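Long-range contact in Lys-gingipain catalytic subunit (Porphyromonas gingivalis, PDB 6I9A), which cleaves proteins after lysine as a secreted cysteine endopeptidase and may act as a virulence factor in periodontal disease: residues A[426-438]-A[442-453]. Residues are numbered along the deposited sequence; the frame is centred on the assembly and turned at random.
Sequences KQITENGNYDVVI and NYLPVIKQIQVG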
loop_
_atom_site.group_PDB
_atom_site.type_symbol
_atom_site.label_atom_id
_atom_site.label_comp_id
_atom_site.label_asym_id
_atom_site.label_seq_id
_atom_site.Cartn_x
_atom_site.Cartn_y
_atom_site.Cartn_z
ATOM N N LYS A 426 -25.274 -11.071 4.197
ATOM C CA LYS A 426 -25.683 -12.460 4.029
ATOM C C LYS A 426 -26.002 -12.951 5.418
ATOM O O LYS A 426 -25.128 -12.985 6.279
ATOM C CB LYS A 426 -24.582 -13.299 3.364
ATOM C CG LYS A 426 -25.010 -14.762 3.161
ATOM C CD LYS A 426 -23.855 -15.572 2.494
ATOM C CE LYS A 426 -24.162 -17.058 2.416
ATOM N NZ LYS A 426 -25.383 -17.335 1.635
ATOM N N GLN A 427 -27.272 -13.333 5.668
ATOM C CA GLN A 427 -27.595 -13.791 7.008
ATOM C C GLN A 427 -27.120 -15.220 7.222
ATOM O O GLN A 427 -26.876 -15.967 6.272
ATOM C CB GLN A 427 -29.107 -13.650 7.310
ATOM C CG GLN A 427 -29.566 -12.192 7.292
ATOM C CD GLN A 427 -30.971 -12.043 7.794
ATOM O OE1 GLN A 427 -31.627 -13.024 8.210
ATOM N NE2 GLN A 427 -31.426 -10.817 7.807
ATOM N N ILE A 428 -26.916 -15.576 8.516
ATOM C CA ILE A 428 -26.528 -16.941 8.875
ATOM C C ILE A 428 -27.788 -17.798 8.930
ATOM O O ILE A 428 -28.696 -17.539 9.723
ATOM C CB ILE A 428 -25.775 -16.936 10.218
ATOM C CG1 ILE A 428 -24.437 -16.180 10.038
ATOM C CG2 ILE A 428 -25.534 -18.355 10.751
ATOM C CD1 ILE A 428 -23.591 -16.050 11.326
ATOM N N THR A 429 -27.847 -18.777 8.053
ATOM C CA THR A 429 -29.041 -19.657 7.978
ATOM C C THR A 429 -28.677 -21.111 8.133
ATOM O O THR A 429 -29.574 -21.980 8.027
ATOM C CB THR A 429 -29.722 -19.494 6.623
ATOM O OG1 THR A 429 -28.835 -20.025 5.639
ATOM C CG2 THR A 429 -30.077 -18.062 6.318
ATOM N N GLU A 430 -27.370 -21.414 8.285
ATOM C CA GLU A 430 -26.871 -22.785 8.342
ATOM C C GLU A 430 -25.910 -22.959 9.501
ATOM O O GLU A 430 -25.163 -22.013 9.857
ATOM C CB GLU A 430 -26.114 -23.133 7.042
ATOM C CG GLU A 430 -26.836 -22.933 5.718
ATOM C CD GLU A 430 -28.129 -23.711 5.573
ATOM O OE1 GLU A 430 -28.166 -24.894 5.987
ATOM O OE2 GLU A 430 -29.108 -23.134 5.048
ATOM N N ASN A 431 -25.856 -24.177 10.049
ATOM C CA ASN A 431 -24.903 -24.473 11.108
ATOM C C ASN A 431 -23.480 -24.517 10.546
ATOM O O ASN A 431 -23.280 -24.725 9.362
ATOM C CB ASN A 431 -25.262 -25.813 11.773
ATOM C CG ASN A 431 -26.585 -25.788 12.489
ATOM O OD1 ASN A 431 -27.116 -24.727 12.860
ATOM N ND2 ASN A 431 -27.143 -26.976 12.714
ATOM N N GLY A 432 -22.500 -24.181 11.375
ATOM C CA GLY A 432 -21.111 -24.217 10.956
ATOM C C GLY A 432 -20.227 -23.419 11.879
ATOM O O GLY A 432 -20.719 -22.828 12.841
ATOM N N ASN A 433 -18.925 -23.440 11.575
ATOM C CA ASN A 433 -17.927 -22.687 12.325
ATOM C C ASN A 433 -17.672 -21.387 11.565
ATOM O O ASN A 433 -17.088 -21.439 10.479
ATOM C CB ASN A 433 -16.638 -23.516 12.514
ATOM C CG ASN A 433 -15.975 -23.284 13.854
ATOM O OD1 ASN A 433 -16.416 -22.465 14.669
ATOM N ND2 ASN A 433 -14.909 -24.015 14.124
ATOM N N TYR A 434 -18.137 -20.247 12.112
ATOM C CA TYR A 434 -17.966 -18.971 11.413
ATOM C C TYR A 434 -16.722 -18.240 11.852
ATOM O O TYR A 434 -16.444 -18.191 13.042
ATOM C CB TYR A 434 -19.221 -18.106 11.641
ATOM C CG TYR A 434 -20.403 -18.669 10.868
ATOM C CD1 TYR A 434 -21.103 -19.784 11.333
ATOM C CD2 TYR A 434 -20.778 -18.129 9.646
ATOM C CE1 TYR A 434 -22.155 -20.336 10.602
ATOM C CE2 TYR A 434 -21.833 -18.670 8.910
ATOM C CZ TYR A 434 -22.483 -19.798 9.376
ATOM O OH TYR A 434 -23.499 -20.333 8.611
ATOM N N ASP A 435 -15.998 -17.681 10.891
ATOM C CA ASP A 435 -14.787 -16.932 11.205
ATOM C C ASP A 435 -15.160 -15.508 11.608
ATOM O O ASP A 435 -16.014 -14.899 10.978
ATOM C CB ASP A 435 -13.858 -16.931 9.959
ATOM C CG ASP A 435 -13.477 -18.349 9.557
ATOM O OD1 ASP A 435 -13.871 -18.791 8.440
ATOM O OD2 ASP A 435 -12.864 -19.049 10.381
ATOM N N VAL A 436 -14.460 -14.999 12.594
ATOM C CA VAL A 436 -14.616 -13.632 13.062
ATOM C C VAL A 436 -13.248 -13.039 13.077
ATOM O O VAL A 436 -12.364 -13.540 13.761
ATOM C CB VAL A 436 -15.273 -13.528 14.453
ATOM C CG1 VAL A 436 -15.444 -12.066 14.866
ATOM C CG2 VAL A 436 -16.616 -14.258 14.476
ATOM N N VAL A 437 -13.039 -11.962 12.319
ATOM C CA VAL A 437 -11.732 -11.287 12.195
ATOM C C VAL A 437 -11.914 -9.867 12.617
ATOM O O VAL A 437 -12.876 -9.199 12.195
ATOM C CB VAL A 437 -11.147 -11.427 10.764
ATOM C CG1 VAL A 437 -9.856 -10.606 10.613
ATOM C CG2 VAL A 437 -10.873 -12.896 10.449
ATOM N N ILE A 438 -10.988 -9.386 13.454
ATOM C CA ILE A 438 -10.998 -7.996 13.912
ATOM C C ILE A 438 -9.661 -7.373 13.606
ATOM O O ILE A 438 -8.627 -7.925 14.022
ATOM C CB ILE A 438 -11.326 -7.877 15.418
ATOM C CG1 ILE A 438 -12.601 -8.698 15.788
ATOM C CG2 ILE A 438 -11.447 -6.391 15.830
ATOM C CD1 ILE A 438 -12.889 -8.706 17.345
ATOM N N ASN A 442 -2.290 -0.541 13.040
ATOM C CA ASN A 442 -1.245 -0.645 14.054
ATOM C C ASN A 442 -1.674 -1.529 15.242
ATOM O O ASN A 442 -1.129 -1.375 16.330
ATOM C CB ASN A 442 -0.700 0.696 14.519
ATOM C CG ASN A 442 0.711 0.531 15.004
ATOM O OD1 ASN A 442 1.442 -0.365 14.544
ATOM N ND2 ASN A 442 1.131 1.393 15.913
ATOM N N TYR A 443 -2.620 -2.462 14.998
ATOM C CA TYR A 443 -2.957 -3.503 15.965
ATOM C C TYR A 443 -2.764 -4.854 15.341
ATOM O O TYR A 443 -2.993 -5.067 14.142
ATOM C CB TYR A 443 -4.437 -3.398 16.421
ATOM C CG TYR A 443 -4.677 -2.333 17.453
ATOM C CD1 TYR A 443 -4.643 -0.981 17.114
ATOM C CD2 TYR A 443 -4.932 -2.668 18.784
ATOM C CE1 TYR A 443 -4.830 0.012 18.080
ATOM C CE2 TYR A 443 -5.101 -1.685 19.755
ATOM C CZ TYR A 443 -5.092 -0.351 19.391
ATOM O OH TYR A 443 -5.245 0.618 20.361
ATOM N N LEU A 444 -2.360 -5.821 16.166
ATOM C CA LEU A 444 -2.322 -7.201 15.734
ATOM C C LEU A 444 -3.750 -7.666 15.425
ATOM O O LEU A 444 -4.684 -7.272 16.129
ATOM C CB LEU A 444 -1.733 -8.060 16.877
ATOM C CG LEU A 444 -0.255 -7.795 17.145
ATOM C CD1 LEU A 444 0.163 -8.412 18.488
ATOM C CD2 LEU A 444 0.636 -8.383 16.022
ATOM N N PRO A 445 -3.919 -8.495 14.410
ATOM C CA PRO A 445 -5.284 -8.987 14.087
ATOM C C PRO A 445 -5.773 -9.986 15.127
ATOM O O PRO A 445 -4.974 -10.699 15.759
ATOM C CB PRO A 445 -5.088 -9.672 12.725
ATOM C CG PRO A 445 -3.625 -10.164 12.746
ATOM C CD PRO A 445 -2.876 -9.079 13.521
ATOM N N VAL A 446 -7.091 -10.069 15.258
ATOM C CA VAL A 446 -7.774 -11.096 16.063
ATOM C C VAL A 446 -8.462 -12.009 15.072
ATOM O O VAL A 446 -9.250 -11.519 14.222
ATOM C CB VAL A 446 -8.779 -10.444 17.021
ATOM C CG1 VAL A 446 -9.550 -11.507 17.798
ATOM C CG2 VAL A 446 -8.107 -9.451 17.965
ATOM N N ILE A 447 -8.162 -13.303 15.108
ATOM C CA ILE A 447 -8.710 -14.282 14.152
ATOM C C ILE A 447 -9.292 -15.425 14.964
ATOM O O ILE A 447 -8.568 -16.195 15.596
ATOM C CB ILE A 447 -7.619 -14.750 13.191
ATOM C CG1 ILE A 447 -6.990 -13.574 12.434
ATOM C CG2 ILE A 447 -8.180 -15.840 12.221
ATOM C CD1 ILE A 447 -5.809 -14.013 11.545
ATOM N N LYS A 448 -10.607 -15.470 15.050
ATOM C CA LYS A 448 -11.310 -16.407 15.937
ATOM C C LYS A 448 -12.471 -17.044 15.189
ATOM O O LYS A 448 -12.683 -16.753 13.999
ATOM C CB LYS A 448 -11.810 -15.654 17.194
ATOM C CG LYS A 448 -10.697 -15.114 18.082
ATOM C CD LYS A 448 -9.894 -16.259 18.789
ATOM C CE LYS A 448 -8.694 -15.720 19.530
ATOM N NZ LYS A 448 -8.056 -16.790 20.347
ATOM N N GLN A 449 -13.175 -17.952 15.866
ATOM C CA GLN A 449 -14.335 -18.599 15.276
ATOM C C GLN A 449 -15.430 -18.670 16.301
ATOM O O GLN A 449 -15.187 -18.656 17.516
ATOM C CB GLN A 449 -14.002 -20.023 14.750
ATOM C CG GLN A 449 -13.074 -20.046 13.544
ATOM C CD GLN A 449 -12.910 -21.441 12.986
ATOM O OE1 GLN A 449 -12.691 -22.414 13.721
ATOM N NE2 GLN A 449 -12.998 -21.559 11.674
ATOM N N ILE A 450 -16.678 -18.650 15.803
ATOM C CA ILE A 450 -17.866 -18.857 16.651
ATOM C C ILE A 450 -18.690 -19.992 16.037
ATOM O O ILE A 450 -19.002 -19.932 14.838
ATOM C CB ILE A 450 -18.729 -17.597 16.843
ATOM C CG1 ILE A 450 -17.898 -16.439 17.446
ATOM C CG2 ILE A 450 -19.996 -17.919 17.697
ATOM C CD1 ILE A 450 -18.736 -15.142 17.593
ATOM N N GLN A 451 -19.030 -21.007 16.855
ATOM C CA GLN A 451 -19.800 -22.154 16.386
ATOM C C GLN A 451 -21.297 -21.884 16.424
ATOM O O GLN A 451 -21.821 -21.445 17.445
ATOM C CB GLN A 451 -19.444 -23.417 17.200
ATOM C CG GLN A 451 -20.246 -24.668 16.812
ATOM C CD GLN A 451 -20.137 -25.061 15.354
ATOM O OE1 GLN A 451 -19.159 -24.761 14.658
ATOM N NE2 GLN A 451 -21.140 -25.764 14.860
ATOM N N VAL A 452 -21.970 -22.158 15.286
ATOM C CA VAL A 452 -23.417 -22.026 15.115
ATOM C C VAL A 452 -23.991 -23.447 14.941
ATOM O O VAL A 452 -23.552 -24.178 14.050
ATOM C CB VAL A 452 -23.764 -21.101 13.918
ATOM C CG1 VAL A 452 -25.258 -21.138 13.613
ATOM C CG2 VAL A 452 -23.314 -19.664 14.190
ATOM N N GLY A 453 -24.945 -23.812 15.791
ATOM C CA GLY A 453 -25.586 -25.128 15.745
ATOM C C GLY A 453 -24.738 -26.247 16.305
ATOM O O GLY A 453 -23.690 -25.999 16.902
HETATM O O HOH W 1 -11.060 -17.757 11.959
HETATM O O HOH W 2 -7.231 -6.203 15.831
#
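Tyr434 and Val452 meet on the face of an antiparallel beta hairpin that carries Tyr434, Val436 and Ile438; its strands are 432-439 and 446-452, the second being the outermost of the antiparallel sheet in the C-terminal immunoglobulin-like domain. Val452 CG2, beside its own backbone N, touches Tyr434 CD1 at 3.6 Å, the two side chains crossing at a slant. Ile428 CD1 lies over one face of that ring, displaced toward the rim, while Ile428 CG2 reaches Val452 CG1, so the isoleucine touches both partners. The phenol is pinned at its far end, where Tyr434 OH donates to Glu430 O (2.7 Å), and Tyr409 packs against it edge-to-face. Farther along this face Val436 CG2 lies 3.9 Å from Ile450 CD1, and Ile438 and Val446 meet through their CB atoms; Ile392 and Tyr377 extend this apolar layer. Hydrogen-bonded pairs from Gly432-Val452 to Ile438-Val446 join the strands, each pair by two N-H...O bonds.

The other face is polar at the Asp435-Gln449 pair. These side chains run side by side in the same direction, with carboxylate and amide planes 22° apart. Gln449 has CG anti to its carbonyl carbon (chi1 -68°) and an extended chain beyond, which carries NE2 to the syn side of Asp435 OD2, 2.8 Å away and 28° out of the carboxylate plane. The same oxygen accepts a second bond from a water, 2.7 Å from OD2, which also donates to Lys448 O.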